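Local coordinates for carbohydrate binding protein, putative, cbp2D (Cellvibrio japonicus, PDB 7B21), which probably transfers electrons through a covalently held heme c in its X183 cytochrome c domain, the part of the longer protein described here, at residues 57-63 with 79-83. Sequence-based numbering, arbitrary orientation. Where two conformers were deposited one is given.
Sequences ALRDFIS and AADIE. With NA (sodium ion), chain C; HEC (heme c), chain B.
Where Arg59 comes within 4.9 Å of Ala79, CA to CA, the axes of the helical segments 58-63 and 79-83 approach to 8.2 Å and run at 126°, nearer antiparallel. Glu83, extended beyond CG, reaches the first turn of helix 58-65 with both carboxylate oxygens. OE2 accepts a hydrogen bond from Arg59 N at 2.9 Å, from well above the carboxylate plane. OE1 forms a salt bridge with Arg59 NE at 2.8 Å, nearly straight at 165° and in the guanidinium plane but above the obliquely turned carboxylate plane. Arg59 gets there with CG between its backbone N and carbonyl carbon (chi1 58°) and a bend at chi3; Ala80 CB lies 3.5 Å above one guanidinium face, over its centre. A water joining Arg59 NH2 and Ala80 O also holds OE1, roughly at right angles to NE; NH2 itself adds only a weak bond. In this cytochrome c fold helix 76-86 is the chain's last, and the apolar side of the crossing forms part of the heme pocket. Ile62 lays CG2 against Ala79 CB at 3.9 Å, while its CD1 and Ile82 CG2 both approach heme methyl CMB, the latter to 3.5 Å. The Leu58 side chain runs counter to Glu83, packing CG and CD2 on its CG; Leu58 CD1 lies 3.5 Å from heme CMA. Farther along helix 58-65, carbonyl oxygens of Ile62 and Ser63 bind the sodium ion with those of Met66, Glu71 and Cys74.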
ATOM      1  N   ALA A  57      -6.366   8.996   4.700  1.00  7.55           N
ATOM      2  CA  ALA A  57      -6.018   8.876   3.287  1.00  7.33           C
ATOM      3  C   ALA A  57      -5.090   7.674   3.145  1.00  6.81           C
ATOM      4  O   ALA A  57      -4.265   7.381   4.023  1.00  7.03           O
ATOM      5  CB  ALA A  57      -5.326  10.118   2.785  1.00  7.98           C
ATOM      6  N   LEU A  58      -5.170   6.995   1.998  1.00  6.48           N
ATOM      7  CA  LEU A  58      -4.357   5.790   1.792  1.00  6.33           C
ATOM      8  C   LEU A  58      -2.864   6.074   2.049  1.00  6.05           C
ATOM      9  O   LEU A  58      -2.197   5.298   2.727  1.00  6.27           O
ATOM     10  CB  LEU A  58      -4.655   5.231   0.401  1.00  6.33           C
ATOM     11  CG  LEU A  58      -3.806   4.039  -0.038  1.00  6.40           C
ATOM     12  CD1 LEU A  58      -3.830   2.909   0.972  1.00  6.97           C
ATOM     13  CD2 LEU A  58      -4.318   3.527  -1.366  1.00  7.20           C
ATOM     14  N   ARG A  59      -2.337   7.166   1.512  1.00  6.15           N
ATOM     15  CA  ARG A  59      -0.889   7.423   1.693  1.00  6.54           C
ATOM     16  C   ARG A  59      -0.570   7.574   3.183  1.00  5.94           C
ATOM     17  O   ARG A  59       0.490   7.147   3.625  1.00  6.57           O
ATOM     18  CB  ARG A  59      -0.382   8.641   0.932  1.00  6.93           C
ATOM     19  CG  ARG A  59      -1.056   9.966   1.242  1.00  7.34           C
ATOM     20  CD  ARG A  59      -0.384  11.126   0.549  1.00  7.52           C
ATOM     21  NE  ARG A  59      -0.459  11.046  -0.897  1.00  7.00           N
ATOM     22  CZ  ARG A  59       0.047  11.971  -1.701  1.00  7.20           C
ATOM     23  NH1 ARG A  59       0.690  13.009  -1.211  1.00  8.66           N
ATOM     24  NH2 ARG A  59      -0.085  11.858  -3.014  1.00  7.33           N
ATOM     25  N   ASP A  60      -1.466   8.190   3.965  1.00  6.56           N
ATOM     26  CA  ASP A  60      -1.203   8.418   5.384  1.00  7.29           C
ATOM     27  C   ASP A  60      -1.356   7.110   6.156  1.00  6.47           C
ATOM     28  O   ASP A  60      -0.582   6.876   7.089  1.00  7.18           O
ATOM     29  CB  ASP A  60      -2.116   9.500   5.930  1.00  7.65           C
ATOM     30  CG  ASP A  60      -1.829  10.841   5.294  1.00  8.93           C
ATOM     31  OD1 ASP A  60      -0.687  11.121   4.920  1.00 10.23           O
ATOM     32  OD2 ASP A  60      -2.804  11.622   5.131  1.00 12.18           O
ATOM     33  N   PHE A  61      -2.288   6.256   5.763  1.00  6.29           N
ATOM     34  CA  PHE A  61      -2.365   4.898   6.337  1.00  6.65           C
ATOM     35  C   PHE A  61      -1.033   4.192   6.145  1.00  5.99           C
ATOM     36  O   PHE A  61      -0.505   3.572   7.044  1.00  6.40           O
ATOM     37  CB  PHE A  61      -3.514   4.151   5.659  1.00  6.88           C
ATOM     38  CG  PHE A  61      -3.605   2.693   6.091  1.00  6.59           C
ATOM     39  CD1 PHE A  61      -2.759   1.727   5.556  1.00  6.68           C
ATOM     40  CD2 PHE A  61      -4.560   2.289   7.002  1.00  7.39           C
ATOM     41  CE1 PHE A  61      -2.856   0.408   5.962  1.00  6.93           C
ATOM     42  CE2 PHE A  61      -4.694   0.961   7.357  1.00  7.94           C
ATOM     43  CZ  PHE A  61      -3.820   0.023   6.838  1.00  7.33           C
ATOM     44  N   ILE A  62      -0.512   4.268   4.931  1.00  5.93           N
ATOM     45  CA  ILE A  62       0.775   3.593   4.620  1.00  6.05           C
ATOM     46  C   ILE A  62       1.874   4.189   5.480  1.00  6.17           C
ATOM     47  O   ILE A  62       2.666   3.463   6.113  1.00  6.73           O
ATOM     48  CB  ILE A  62       1.093   3.652   3.125  1.00  6.01           C
ATOM     49  CG1 ILE A  62       0.059   2.860   2.316  1.00  6.63           C
ATOM     50  CG2 ILE A  62       2.514   3.188   2.852  1.00  6.68           C
ATOM     51  CD1 ILE A  62       0.116   3.105   0.834  1.00  6.94           C
ATOM     52  N   SER A  63       1.973   5.508   5.514  1.00  6.64           N
ATOM     53  CA  SER A  63       3.032   6.145   6.329  0.50  6.55           C
ATOM     54  C   SER A  63       2.945   5.647   7.774  1.00  6.64           C
ATOM     55  O   SER A  63       3.967   5.260   8.334  1.00  7.71           O
ATOM     56  CB  SER A  63       2.950   7.645   6.280  0.50  5.88           C
ATOM     57  OG  SER A  63       3.331   8.110   5.005  0.50  5.46           O
ATOM     58  N   ALA A  79       5.153   6.612   0.435  1.00  7.28           N
ATOM     59  CA  ALA A  79       3.741   6.359   0.709  1.00  7.36           C
ATOM     60  C   ALA A  79       2.863   6.942  -0.404  1.00  6.95           C
ATOM     61  O   ALA A  79       1.885   6.302  -0.813  1.00  7.54           O
ATOM     62  CB  ALA A  79       3.381   6.900   2.075  1.00  7.70           C
ATOM     63  N   ALA A  80       3.200   8.135  -0.873  1.00  6.84           N
ATOM     64  CA  ALA A  80       2.461   8.734  -1.982  1.00  7.12           C
ATOM     65  C   ALA A  80       2.548   7.875  -3.248  1.00  6.86           C
ATOM     66  O   ALA A  80       1.572   7.688  -3.951  1.00  7.25           O
ATOM     67  CB  ALA A  80       2.962  10.134  -2.231  1.00  7.46           C
ATOM     68  N   ASP A  81       3.754   7.408  -3.552  1.00  6.64           N
ATOM     69  CA  ASP A  81       3.965   6.600  -4.757  1.00  7.07           C
ATOM     70  C   ASP A  81       3.197   5.293  -4.657  1.00  6.55           C
ATOM     71  O   ASP A  81       2.558   4.851  -5.630  1.00  6.93           O
ATOM     72  CB  ASP A  81       5.452   6.358  -4.970  1.00  7.22           C
ATOM     73  CG  ASP A  81       6.264   7.560  -5.403  1.00  7.87           C
ATOM     74  OD1 ASP A  81       5.666   8.600  -5.777  1.00  8.22           O
ATOM     75  OD2 ASP A  81       7.483   7.428  -5.419  1.00  9.85           O
ATOM     76  N   ILE A  82       3.298   4.598  -3.516  1.00  6.70           N
ATOM     77  CA  ILE A  82       2.599   3.319  -3.424  1.00  6.19           C
ATOM     78  C   ILE A  82       1.081   3.563  -3.427  1.00  6.36           C
ATOM     79  O   ILE A  82       0.377   2.765  -4.040  1.00  6.70           O
ATOM     80  CB  ILE A  82       3.083   2.502  -2.211  1.00  6.28           C
ATOM     81  CG1 ILE A  82       4.555   2.128  -2.334  1.00  6.86           C
ATOM     82  CG2 ILE A  82       2.234   1.237  -2.106  1.00  7.15           C
ATOM     83  CD1 ILE A  82       5.116   1.367  -1.165  1.00  8.09           C
ATOM     84  N   GLU A  83       0.599   4.607  -2.783  1.00  6.20           N
ATOM     85  CA  GLU A  83      -0.824   4.956  -2.913  1.00  6.26           C
ATOM     86  C   GLU A  83      -1.222   5.010  -4.380  1.00  6.07           C
ATOM     87  O   GLU A  83      -2.232   4.436  -4.785  1.00  7.12           O
ATOM     88  CB  GLU A  83      -1.097   6.277  -2.201  1.00  6.41           C
ATOM     89  CG  GLU A  83      -2.485   6.828  -2.460  1.00  6.93           C
ATOM     90  CD  GLU A  83      -2.671   8.212  -1.837  1.00  7.39           C
ATOM     91  OE1 GLU A  83      -1.986   9.152  -2.322  1.00  8.10           O
ATOM     92  OE2 GLU A  83      -3.444   8.360  -0.883  1.00  7.51           O
TER
HETATM   93 NA    NA C 102       4.948   3.556   6.891  1.00  7.94          NA
HETATM   94 FE   HEC B 101      -0.166  -3.970   4.865  1.00  5.78          FE
HETATM   95  CHA HEC B 101      -3.394  -3.716   5.904  1.00  6.14           C
HETATM   96  CHB HEC B 101      -0.676  -1.486   2.625  1.00  5.60           C
HETATM   97  CHC HEC B 101       3.126  -4.078   4.042  1.00  5.98           C
HETATM   98  CHD HEC B 101       0.246  -6.679   6.865  1.00  5.95           C
HETATM   99  NA  HEC B 101      -1.710  -2.850   4.365  1.00  6.27           N
HETATM  100  C1A HEC B 101      -3.011  -2.937   4.830  1.00  5.75           C
HETATM  101  C2A HEC B 101      -3.878  -2.091   4.079  1.00  6.01           C
HETATM  102  C3A HEC B 101      -3.118  -1.434   3.193  1.00  5.82           C
HETATM  103  C4A HEC B 101      -1.761  -1.922   3.356  1.00  5.75           C
HETATM  104  CMA HEC B 101      -3.517  -0.359   2.232  1.00  6.68           C
HETATM  105  CAA HEC B 101      -5.373  -1.960   4.266  1.00  6.69           C
HETATM  106  CBA HEC B 101      -6.125  -2.992   3.393  1.00  7.79           C
HETATM  107  CGA HEC B 101      -7.604  -2.889   3.380  1.00  7.54           C
HETATM  108  O1A HEC B 101      -8.178  -1.988   4.005  1.00  8.74           O
HETATM  109  O2A HEC B 101      -8.222  -3.736   2.649  1.00  8.32           O
HETATM  110  NB  HEC B 101       1.010  -2.951   3.595  1.00  5.27           N
HETATM  111  C1B HEC B 101       0.618  -1.954   2.744  1.00  5.64           C
HETATM  112  C2B HEC B 101       1.740  -1.452   2.016  1.00  5.52           C
HETATM  113  C3B HEC B 101       2.843  -2.131   2.446  1.00  5.62           C
HETATM  114  C4B HEC B 101       2.339  -3.123   3.417  1.00  5.73           C
HETATM  115  CMB HEC B 101       1.709  -0.369   0.988  1.00  6.15           C
HETATM  116  CAB HEC B 101       4.267  -1.937   2.069  1.00  6.18           C
HETATM  117  CBB HEC B 101       4.803  -0.562   2.364  1.00  7.12           C
HETATM  118  NC  HEC B 101       1.373  -5.127   5.346  1.00  5.93           N
HETATM  119  C1C HEC B 101       2.650  -5.064   4.882  1.00  5.75           C
HETATM  120  C2C HEC B 101       3.437  -6.158   5.357  1.00  6.07           C
HETATM  121  C3C HEC B 101       2.604  -6.955   6.088  1.00  6.04           C
HETATM  122  C4C HEC B 101       1.333  -6.295   6.123  1.00  5.79           C
HETATM  123  CMC HEC B 101       4.874  -6.398   4.978  1.00  7.16           C
HETATM  124  CAC HEC B 101       2.879  -8.290   6.701  1.00  6.51           C
HETATM  125  CBC HEC B 101       4.026  -8.395   7.615  1.00  8.15           C
HETATM  126  ND  HEC B 101      -1.315  -4.940   6.186  1.00  5.80           N
HETATM  127  C1D HEC B 101      -0.963  -6.011   6.946  1.00  5.75           C
HETATM  128  C2D HEC B 101      -2.025  -6.338   7.885  1.00  6.92           C
HETATM  129  C3D HEC B 101      -3.024  -5.476   7.670  1.00  6.66           C
HETATM  130  C4D HEC B 101      -2.601  -4.622   6.553  1.00  6.29           C
HETATM  131  CMD HEC B 101      -1.970  -7.453   8.886  1.00  8.09           C
HETATM  132  CAD HEC B 101      -4.266  -5.279   8.473  1.00  7.40           C
HETATM  133  CBD HEC B 101      -4.010  -4.112   9.512  1.00  7.83           C
HETATM  134  CGD HEC B 101      -5.115  -3.927  10.505  1.00  8.78           C
HETATM  135  O1D HEC B 101      -6.042  -3.113  10.259  1.00  8.88           O
HETATM  136  O2D HEC B 101      -5.068  -4.615  11.569  1.00 11.36           O
HETATM  137  O   HOH W   1      -0.735   9.388  -4.653  1.00  9.09           O